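Local coordinates for dipeptidase AC. Metallo peptidase. MEROPS family M19 (Rhodobacter sphaeroides, PDB 3LY0), which probably hydrolyses dipeptides as a zinc-dependent metallodipeptidase and here holds a phosphinate mimic of L-Ala-D-Ala on two zinc ions, at residues A[11-16]-A[230-235]; A[18-23]-A[104-109]. All coordinates share one frame; numbering follows the deposited sequence.

Contact 1: A[11-16]-A[230-235]; sequences DGHNDF and VATHSN. With ZN (zinc ion), chain D; ZN (zinc ion), chain E; LY0 ((2R)-3-[(R)-[(1R)-1-aminoethyl](hydroxy)phosphoryl]-2-methylpropanoic acid), chain C.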
ATOM      1  N   ASP A  11      -2.442  -4.929   7.561  1.00  9.69           N
ATOM      2  CA  ASP A  11      -1.803  -4.812   6.254  1.00  9.07           C
ATOM      3  C   ASP A  11      -1.639  -3.385   5.743  1.00  8.60           C
ATOM      4  O   ASP A  11      -2.497  -2.518   5.957  1.00 10.71           O
ATOM      5  CB  ASP A  11      -2.594  -5.597   5.219  1.00  8.93           C
ATOM      6  CG  ASP A  11      -1.916  -5.604   3.887  1.00  8.73           C
ATOM      7  OD1 ASP A  11      -0.843  -6.235   3.784  1.00 10.37           O
ATOM      8  OD2 ASP A  11      -2.447  -4.967   2.945  1.00  8.81           O
ATOM      9  N   GLY A  12      -0.557  -3.171   5.003  1.00  8.49           N
ATOM     10  CA  GLY A  12      -0.167  -1.839   4.560  1.00  9.59           C
ATOM     11  C   GLY A  12      -0.888  -1.261   3.348  1.00  7.79           C
ATOM     12  O   GLY A  12      -0.844  -0.051   3.150  1.00  8.58           O
ATOM     13  N   HIS A  13      -1.530  -2.089   2.529  1.00  9.20           N
ATOM     14  CA  HIS A  13      -2.121  -1.582   1.290  1.00  6.96           C
ATOM     15  C   HIS A  13      -3.002  -2.585   0.569  1.00  7.95           C
ATOM     16  O   HIS A  13      -2.522  -3.643   0.166  1.00  8.76           O
ATOM     17  CB  HIS A  13      -1.022  -1.150   0.310  1.00  8.12           C
ATOM     18  CG  HIS A  13      -1.548  -0.420  -0.882  1.00  9.03           C
ATOM     19  ND1 HIS A  13      -1.724   0.949  -0.887  1.00  9.20           N
ATOM     20  CD2 HIS A  13      -1.964  -0.858  -2.099  1.00  9.78           C
ATOM     21  CE1 HIS A  13      -2.197   1.323  -2.062  1.00  9.34           C
ATOM     22  NE2 HIS A  13      -2.359   0.250  -2.812  1.00 10.02           N
ATOM     23  N   ASN A  14      -4.272  -2.238   0.366  1.00  9.23           N
ATOM     24  CA  ASN A  14      -5.099  -3.036  -0.537  1.00  9.10           C
ATOM     25  C   ASN A  14      -5.973  -2.158  -1.409  1.00  9.16           C
ATOM     26  O   ASN A  14      -6.251  -1.010  -1.056  1.00  9.78           O
ATOM     27  CB  ASN A  14      -5.948  -4.075   0.223  1.00  9.34           C
ATOM     28  CG  ASN A  14      -7.200  -3.478   0.836  1.00  9.75           C
ATOM     29  OD1 ASN A  14      -8.143  -3.108   0.133  1.00  9.77           O
ATOM     30  ND2 ASN A  14      -7.221  -3.392   2.162  1.00  9.41           N
ATOM     31  N   ASP A  15      -6.384  -2.708  -2.550  1.00 10.20           N
ATOM     32  CA  ASP A  15      -7.227  -1.999  -3.496  1.00 10.27           C
ATOM     33  C   ASP A  15      -8.624  -2.604  -3.618  1.00 10.23           C
ATOM     34  O   ASP A  15      -9.239  -2.552  -4.678  1.00  9.99           O
ATOM     35  CB  ASP A  15      -6.541  -1.939  -4.860  1.00 10.66           C
ATOM     36  CG  ASP A  15      -5.287  -1.094  -4.827  1.00 10.75           C
ATOM     37  OD1 ASP A  15      -5.397   0.134  -4.615  1.00 10.30           O
ATOM     38  OD2 ASP A  15      -4.184  -1.642  -4.989  1.00  9.31           O
ATOM     39  N   PHE A  16      -9.133  -3.160  -2.524  1.00  9.85           N
ATOM     40  CA  PHE A  16     -10.490  -3.680  -2.539  1.00 12.51           C
ATOM     41  C   PHE A  16     -11.510  -2.645  -3.020  1.00 10.27           C
ATOM     42  O   PHE A  16     -12.468  -2.996  -3.701  1.00 10.35           O
ATOM     43  CB  PHE A  16     -10.887  -4.193  -1.159  1.00 11.56           C
ATOM     44  CG  PHE A  16     -12.272  -4.755  -1.105  1.00 10.56           C
ATOM     45  CD1 PHE A  16     -13.281  -4.055  -0.473  1.00 10.68           C
ATOM     46  CD2 PHE A  16     -12.564  -5.966  -1.714  1.00 11.97           C
ATOM     47  CE1 PHE A  16     -14.568  -4.562  -0.421  1.00 10.03           C
ATOM     48  CE2 PHE A  16     -13.844  -6.480  -1.679  1.00 12.31           C
ATOM     49  CZ  PHE A  16     -14.850  -5.778  -1.025  1.00 10.51           C
ATOM     50  N   VAL A 230       7.724   6.212   5.317  1.00  9.79           N
ATOM     51  CA  VAL A 230       6.951   4.993   5.147  1.00  8.30           C
ATOM     52  C   VAL A 230       6.763   4.698   3.675  1.00  9.05           C
ATOM     53  O   VAL A 230       6.417   5.586   2.903  1.00  9.66           O
ATOM     54  CB  VAL A 230       5.544   5.161   5.747  1.00  8.06           C
ATOM     55  CG1 VAL A 230       4.737   3.890   5.532  1.00 10.16           C
ATOM     56  CG2 VAL A 230       5.613   5.524   7.230  1.00 10.32           C
ATOM     57  N   ALA A 231       6.989   3.445   3.291  1.00  9.32           N
ATOM     58  CA  ALA A 231       6.583   2.950   1.980  1.00  7.50           C
ATOM     59  C   ALA A 231       5.650   1.779   2.262  1.00  8.91           C
ATOM     60  O   ALA A 231       6.088   0.752   2.783  1.00  9.36           O
ATOM     61  CB  ALA A 231       7.795   2.499   1.190  1.00 10.39           C
ATOM     62  N   THR A 232       4.359   1.943   1.985  1.00  9.33           N
ATOM     63  CA  THR A 232       3.395   0.933   2.417  1.00  9.47           C
ATOM     64  C   THR A 232       3.468  -0.385   1.656  1.00  8.34           C
ATOM     65  O   THR A 232       3.076  -1.420   2.191  1.00  9.37           O
ATOM     66  CB  THR A 232       1.938   1.424   2.316  1.00  8.97           C
ATOM     67  OG1 THR A 232       1.634   1.735   0.952  1.00  8.23           O
ATOM     68  CG2 THR A 232       1.668   2.650   3.211  1.00 10.12           C
ATOM     69  N   HIS A 233       3.943  -0.350   0.410  1.00  8.81           N
ATOM     70  CA  HIS A 233       3.970  -1.557  -0.411  1.00  8.54           C
ATOM     71  C   HIS A 233       5.122  -1.519  -1.416  1.00  8.76           C
ATOM     72  O   HIS A 233       4.924  -1.328  -2.621  1.00  9.20           O
ATOM     73  CB  HIS A 233       2.582  -1.876  -1.039  1.00  9.33           C
ATOM     74  CG  HIS A 233       2.009  -0.804  -1.929  1.00  7.78           C
ATOM     75  ND1 HIS A 233       1.758   0.486  -1.500  1.00  8.55           N
ATOM     76  CD2 HIS A 233       1.563  -0.862  -3.209  1.00  8.99           C
ATOM     77  CE1 HIS A 233       1.228   1.181  -2.488  1.00  7.94           C
ATOM     78  NE2 HIS A 233       1.080   0.385  -3.531  1.00  9.16           N
ATOM     79  N   SER A 234       6.331  -1.713  -0.893  1.00  8.82           N
ATOM     80  CA  SER A 234       7.560  -1.645  -1.698  1.00  8.59           C
ATOM     81  C   SER A 234       8.565  -2.647  -1.166  1.00  8.56           C
ATOM     82  O   SER A 234       8.643  -2.865   0.047  1.00  9.87           O
ATOM     83  CB  SER A 234       8.182  -0.248  -1.617  1.00 11.11           C
ATOM     84  OG  SER A 234       7.318   0.740  -2.144  1.00 10.14           O
ATOM     85  N   ASN A 235       9.359  -3.228  -2.068  1.00  9.28           N
ATOM     86  CA  ASN A 235      10.327  -4.252  -1.696  1.00  9.97           C
ATOM     87  C   ASN A 235      11.768  -3.805  -1.893  1.00  9.16           C
ATOM     88  O   ASN A 235      12.034  -2.611  -2.046  1.00 10.72           O
ATOM     89  CB  ASN A 235      10.007  -5.562  -2.420  1.00 11.51           C
ATOM     90  CG  ASN A 235       8.613  -6.078  -2.072  1.00 10.85           C
ATOM     91  OD1 ASN A 235       8.066  -5.742  -1.016  1.00 10.39           O
ATOM     92  ND2 ASN A 235       8.025  -6.879  -2.960  1.00 10.92           N
TER
HETATM   93 ZN    ZN D 364      -3.163   0.325  -4.893  0.63  9.04          ZN
HETATM   94 ZN    ZN E 365       0.402   0.852  -5.617  0.65  9.35          ZN
HETATM   95  P   LY0 C 363      -1.251  -0.627  -7.278  1.00 12.30           P
HETATM   96  C1  LY0 C 363      -2.999  -0.223  -9.419  1.00 16.69           C
HETATM   97  N1  LY0 C 363      -3.656   0.556  -7.159  1.00 11.58           N
HETATM   98  C2  LY0 C 363      -2.950  -0.457  -7.925  1.00 13.43           C
HETATM   99  C4  LY0 C 363      -0.470  -2.153  -7.937  1.00 13.75           C
HETATM  100  C5  LY0 C 363       0.913  -1.977  -8.500  1.00 13.92           C
HETATM  101  C6  LY0 C 363       1.816  -1.180  -7.598  1.00 12.37           C
HETATM  102  C7  LY0 C 363       1.530  -3.237  -9.049  1.00 16.28           C
HETATM  103  O31 LY0 C 363      -1.394  -0.665  -5.775  1.00 12.01           O
HETATM  104  O32 LY0 C 363      -0.433   0.649  -7.666  1.00 11.45           O
HETATM  105  O61 LY0 C 363       2.985  -0.703  -8.093  1.00 12.92           O
HETATM  106  O62 LY0 C 363       1.501  -0.921  -6.424  1.00 11.69           O
HETATM  107  O   HOH W   1      -1.601   2.117   1.647  1.00 11.29           O
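With chi1 of -171° placing CG of His13 opposite its own backbone N, and chi1 of 59° setting CG of His233 between its N and carbonyl carbon, the two imidazoles meet as a face-to-face stack. Their centroids lie 3.6 Å apart and the planes differ by 9°. The overlap is deep: His233 CE1 sits over the centre of the His13 ring, His13 CG over that of His233, and His13 CB adds a CH-pi contact to the same face. Both NE2 atoms point to metal. His13 NE2 binds one zinc ion at 2.2 Å, which the carboxylate of Asp15 chelates through OD1 and OD2; His233 NE2 binds the second zinc, whose protein shell is completed by Glu139 and His212. Phosphinate oxygen O31 of the inhibitor reaches both ions, as does the carboxylate of Glu139, while the inhibitor's amine N1 coordinates the zinc held by His13 and Asp15.

The ND1 sides are fixed separately. His233 ND1 donates to Thr232 OG1 over 2.8 Å, with the hydroxyl close to the ring plane; Thr232 OG1 is also hydrogen-bonded to Asp209 OD2, which places both in the second shell of His233. His13 ND1 donates to a water in its ring plane at 2.8 Å. That water donates a hydrogen bond to Gly12 O and a weak one to Thr232 OG1, joining the segments where Thr232 CB packs 3.3 Å from Gly12 O. Asp11 OD2, also hydrogen-bonded to Ser305, accepts from His13 N (3.0 Å) from above its carboxylate plane, an Asx turn ending at the first zinc ligand. Stacked histidines serving different zincs, an HxD sequence after the first strand and a bridging Glu139 are characteristic of the binuclear centre at the C-terminal end of the barrel strands in M19 dipeptidases.

Contact 2: A[18-23]-A[104-109]; sequences LRLLRN and LWMERA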
ATOM      1  N   LEU A  18     -11.359  -0.604  -5.322  1.00 12.51           N
ATOM      2  CA  LEU A  18     -11.441  -0.552  -6.771  1.00 11.82           C
ATOM      3  C   LEU A  18     -12.495  -1.528  -7.277  1.00 11.76           C
ATOM      4  O   LEU A  18     -13.162  -1.284  -8.287  1.00 13.43           O
ATOM      5  CB  LEU A  18     -10.070  -0.844  -7.397  1.00 14.87           C
ATOM      6  CG  LEU A  18      -9.938  -0.665  -8.909  1.00 18.40           C
ATOM      7  CD1 LEU A  18     -10.076   0.792  -9.305  1.00 19.94           C
ATOM      8  CD2 LEU A  18      -8.586  -1.217  -9.358  1.00 22.03           C
ATOM      9  N   ARG A  19     -12.671  -2.633  -6.565  1.00 11.46           N
ATOM     10  CA  ARG A  19     -13.670  -3.607  -6.978  1.00 12.68           C
ATOM     11  C   ARG A  19     -15.081  -3.091  -6.769  1.00 13.41           C
ATOM     12  O   ARG A  19     -15.984  -3.393  -7.555  1.00 14.93           O
ATOM     13  CB  ARG A  19     -13.432  -4.945  -6.294  1.00 15.07           C
ATOM     14  CG  ARG A  19     -12.195  -5.632  -6.894  1.00 18.60           C
ATOM     15  CD  ARG A  19     -11.825  -6.916  -6.200  1.00 16.33           C
ATOM     16  NE  ARG A  19     -12.968  -7.808  -6.094  1.00 15.82           N
ATOM     17  CZ  ARG A  19     -13.143  -8.661  -5.098  1.00 13.68           C
ATOM     18  NH1 ARG A  19     -12.236  -8.748  -4.129  1.00 13.43           N
ATOM     19  NH2 ARG A  19     -14.227  -9.420  -5.069  1.00 13.30           N
ATOM     20  N   LEU A  20     -15.269  -2.284  -5.731  1.00 11.46           N
ATOM     21  CA  LEU A  20     -16.570  -1.663  -5.515  1.00 12.93           C
ATOM     22  C   LEU A  20     -16.815  -0.548  -6.527  1.00 12.62           C
ATOM     23  O   LEU A  20     -17.939  -0.373  -7.002  1.00 14.84           O
ATOM     24  CB  LEU A  20     -16.712  -1.161  -4.073  1.00 11.81           C
ATOM     25  CG  LEU A  20     -16.550  -2.269  -3.022  1.00 11.35           C
ATOM     26  CD1 LEU A  20     -16.839  -1.766  -1.621  1.00 13.50           C
ATOM     27  CD2 LEU A  20     -17.428  -3.493  -3.349  1.00 14.95           C
ATOM     28  N   LEU A  21     -15.764   0.193  -6.865  1.00 12.83           N
ATOM     29  CA  LEU A  21     -15.852   1.223  -7.900  1.00 14.36           C
ATOM     30  C   LEU A  21     -16.312   0.608  -9.214  1.00 16.52           C
ATOM     31  O   LEU A  21     -17.128   1.192  -9.932  1.00 18.81           O
ATOM     32  CB  LEU A  21     -14.496   1.909  -8.114  1.00 12.60           C
ATOM     33  CG  LEU A  21     -14.499   3.085  -9.107  1.00 15.06           C
ATOM     34  CD1 LEU A  21     -15.261   4.276  -8.549  1.00 14.26           C
ATOM     35  CD2 LEU A  21     -13.078   3.492  -9.507  1.00 15.57           C
ATOM     36  N   ARG A  22     -15.790  -0.575  -9.519  1.00 16.24           N
ATOM     37  CA  ARG A  22     -16.038  -1.208 -10.813  1.00 17.73           C
ATOM     38  C   ARG A  22     -17.386  -1.914 -10.919  1.00 16.98           C
ATOM     39  O   ARG A  22     -17.875  -2.146 -12.022  1.00 19.89           O
ATOM     40  CB  ARG A  22     -14.889  -2.153 -11.177  1.00 16.54           C
ATOM     41  CG  ARG A  22     -13.622  -1.393 -11.542  1.00 18.80           C
ATOM     42  CD  ARG A  22     -12.412  -2.285 -11.704  1.00 22.42           C
ATOM     43  NE  ARG A  22     -11.336  -1.556 -12.376  1.00 20.22           N
ATOM     44  CZ  ARG A  22     -10.160  -2.078 -12.708  1.00 27.71           C
ATOM     45  NH1 ARG A  22      -9.893  -3.346 -12.430  1.00 25.24           N
ATOM     46  NH2 ARG A  22      -9.253  -1.330 -13.328  1.00 25.58           N
ATOM     47  N   ASN A  23     -17.991  -2.247  -9.784  1.00 16.59           N
ATOM     48  CA  ASN A  23     -19.304  -2.898  -9.789  1.00 17.55           C
ATOM     49  C   ASN A  23     -20.129  -2.484  -8.572  1.00 17.35           C
ATOM     50  O   ASN A  23     -20.431  -3.305  -7.709  1.00 16.25           O
ATOM     51  CB  ASN A  23     -19.159  -4.423  -9.848  1.00 19.31           C
ATOM     52  CG  ASN A  23     -20.478  -5.134 -10.139  1.00 23.38           C
ATOM     53  OD1 ASN A  23     -21.542  -4.510 -10.214  1.00 25.51           O
ATOM     54  ND2 ASN A  23     -20.411  -6.453 -10.296  1.00 23.78           N
ATOM     55  N   LEU A 104     -17.073   4.059   3.608  1.00  9.97           N
ATOM     56  CA  LEU A 104     -18.004   4.332   4.699  1.00 10.32           C
ATOM     57  C   LEU A 104     -19.183   3.374   4.629  1.00  9.77           C
ATOM     58  O   LEU A 104     -19.656   2.872   5.667  1.00 12.35           O
ATOM     59  CB  LEU A 104     -18.499   5.782   4.697  1.00 11.13           C
ATOM     60  CG  LEU A 104     -17.506   6.864   5.114  1.00 16.35           C
ATOM     61  CD1 LEU A 104     -18.240   8.177   5.349  1.00 13.51           C
ATOM     62  CD2 LEU A 104     -16.730   6.453   6.352  1.00 22.54           C
ATOM     63  N   TRP A 105     -19.670   3.130   3.419  1.00  9.95           N
ATOM     64  CA  TRP A 105     -20.735   2.152   3.233  1.00  9.95           C
ATOM     65  C   TRP A 105     -20.353   0.771   3.785  1.00 12.00           C
ATOM     66  O   TRP A 105     -21.176   0.113   4.415  1.00 13.40           O
ATOM     67  CB  TRP A 105     -21.167   2.050   1.765  1.00 11.54           C
ATOM     68  CG  TRP A 105     -22.047   0.877   1.578  1.00 11.77           C
ATOM     69  CD1 TRP A 105     -23.389   0.819   1.808  1.00 14.06           C
ATOM     70  CD2 TRP A 105     -21.644  -0.445   1.202  1.00 11.99           C
ATOM     71  NE1 TRP A 105     -23.851  -0.453   1.575  1.00 14.00           N
ATOM     72  CE2 TRP A 105     -22.799  -1.248   1.200  1.00 14.21           C
ATOM     73  CE3 TRP A 105     -20.417  -1.023   0.848  1.00 12.93           C
ATOM     74  CZ2 TRP A 105     -22.772  -2.602   0.863  1.00 15.71           C
ATOM     75  CZ3 TRP A 105     -20.388  -2.372   0.509  1.00 14.43           C
ATOM     76  CH2 TRP A 105     -21.558  -3.146   0.523  1.00 15.90           C
ATOM     77  N   MET A 106     -19.115   0.332   3.550  1.00 10.08           N
ATOM     78  CA  MET A 106     -18.665  -0.973   4.043  1.00 10.21           C
ATOM     79  C   MET A 106     -18.873  -1.094   5.552  1.00 11.57           C
ATOM     80  O   MET A 106     -19.278  -2.142   6.070  1.00 11.89           O
ATOM     81  CB  MET A 106     -17.180  -1.209   3.712  1.00 10.78           C
ATOM     82  CG  MET A 106     -16.876  -1.525   2.257  1.00  9.98           C
ATOM     83  SD  MET A 106     -15.083  -1.404   1.823  1.00  4.58           S
ATOM     84  CE  MET A 106     -14.340  -2.601   2.975  1.00 13.29           C
ATOM     85  N   GLU A 107     -18.576  -0.017   6.260  1.00 10.78           N
ATOM     86  CA  GLU A 107     -18.745   0.022   7.705  1.00 11.53           C
ATOM     87  C   GLU A 107     -20.226  -0.001   8.100  1.00 13.98           C
ATOM     88  O   GLU A 107     -20.608  -0.699   9.041  1.00 15.18           O
ATOM     89  CB  GLU A 107     -18.041   1.265   8.243  1.00 13.26           C
ATOM     90  CG  GLU A 107     -18.087   1.461   9.738  1.00 16.21           C
ATOM     91  CD  GLU A 107     -17.276   2.678  10.141  1.00 17.82           C
ATOM     92  OE1 GLU A 107     -17.385   3.710   9.439  1.00 25.75           O
ATOM     93  OE2 GLU A 107     -16.531   2.611  11.132  1.00 23.75           O
ATOM     94  N   ARG A 108     -21.062   0.747   7.395  1.00 12.25           N
ATOM     95  CA  ARG A 108     -22.495   0.705   7.680  1.00 12.66           C
ATOM     96  C   ARG A 108     -23.033  -0.698   7.466  1.00 15.07           C
ATOM     97  O   ARG A 108     -23.743  -1.236   8.313  1.00 15.53           O
ATOM     98  CB  ARG A 108     -23.258   1.707   6.815  1.00 12.65           C
ATOM     99  CG  ARG A 108     -22.873   3.147   7.121  1.00 13.05           C
ATOM    100  CD  ARG A 108     -23.876   4.164   6.573  1.00 13.75           C
ATOM    101  NE  ARG A 108     -24.071   4.066   5.130  1.00 12.96           N
ATOM    102  CZ  ARG A 108     -23.262   4.611   4.229  1.00 12.03           C
ATOM    103  NH1 ARG A 108     -22.204   5.308   4.631  1.00 12.40           N
ATOM    104  NH2 ARG A 108     -23.517   4.473   2.936  1.00 15.22           N
ATOM    105  N   ALA A 109     -22.674  -1.296   6.335  1.00 13.89           N
ATOM    106  CA  ALA A 109     -23.227  -2.586   5.914  1.00 13.20           C
ATOM    107  C   ALA A 109     -22.773  -3.760   6.776  1.00 17.65           C
ATOM    108  O   ALA A 109     -23.480  -4.770   6.892  1.00 17.80           O
ATOM    109  CB  ALA A 109     -22.870  -2.853   4.449  1.00 15.31           C
TER
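Segment 18-23, on helix 16-22, and segment 104-109, on helix 89-109, approach no nearer than 9.8 Å between Leu20 CA and Met106 CA, a helix-helix contact on the outside of the TIM-type barrel, made through side chains and burying 95 Å² in all. Within the segments, Arg22 N to Leu18 O and Ala109 N to Trp105 O are i to i+4 bonds that confirm the helical backbone on each side.

Leu20 supplies one branch, CD1, which reaches across to two neighbours on the second helix. Its chi1 of -59° turns CG opposite the carbonyl carbon, and chi2 of -174° extends CD1 outward to the neighbouring helix. Leu20 and Met106 lie aslant to one another; Leu20 CD1 touches both CG and SD of the thioether chain, which bends at chi3 (58°). Trp105 also reaches CD1, with the benzo part of its indole, approached obliquely.

Helix 27-32 joins the cluster: Arg27 makes a cation-pi contact with Trp105 and also touches Leu20, while Trp31 NE1 is hydrogen-bonded to Met106 O. Met106 further packs on Phe114 of strand 114-116. At the tip of the leucine branch, CD1 stands 3.9 Å from Met106 SD and 4.2 Å from Trp105 CZ3.

From the N terminus the chain runs through strand 9-11, turns a corner at Gly12, passes the metal ligands of strand 13-14 and the loop after it, and enters helix 16-22 directly. That helix meets helix 89-109 in contact 2, closing a loop with 80 residues between its segments. The chain then continues through strands 114-116 to 207-208 before strand 230-231 leads into contact 1, with 213 residues between its segments. Contact 2 is therefore nested inside the larger loop. Contact 1 joins the start of the barrel to segment 230-235 at the zinc centre; contact 2 ties two outer helices. Their centres are about 19 Å apart, and Phe16 CD1 to Met106 CE, 3.9 Å, bridges them.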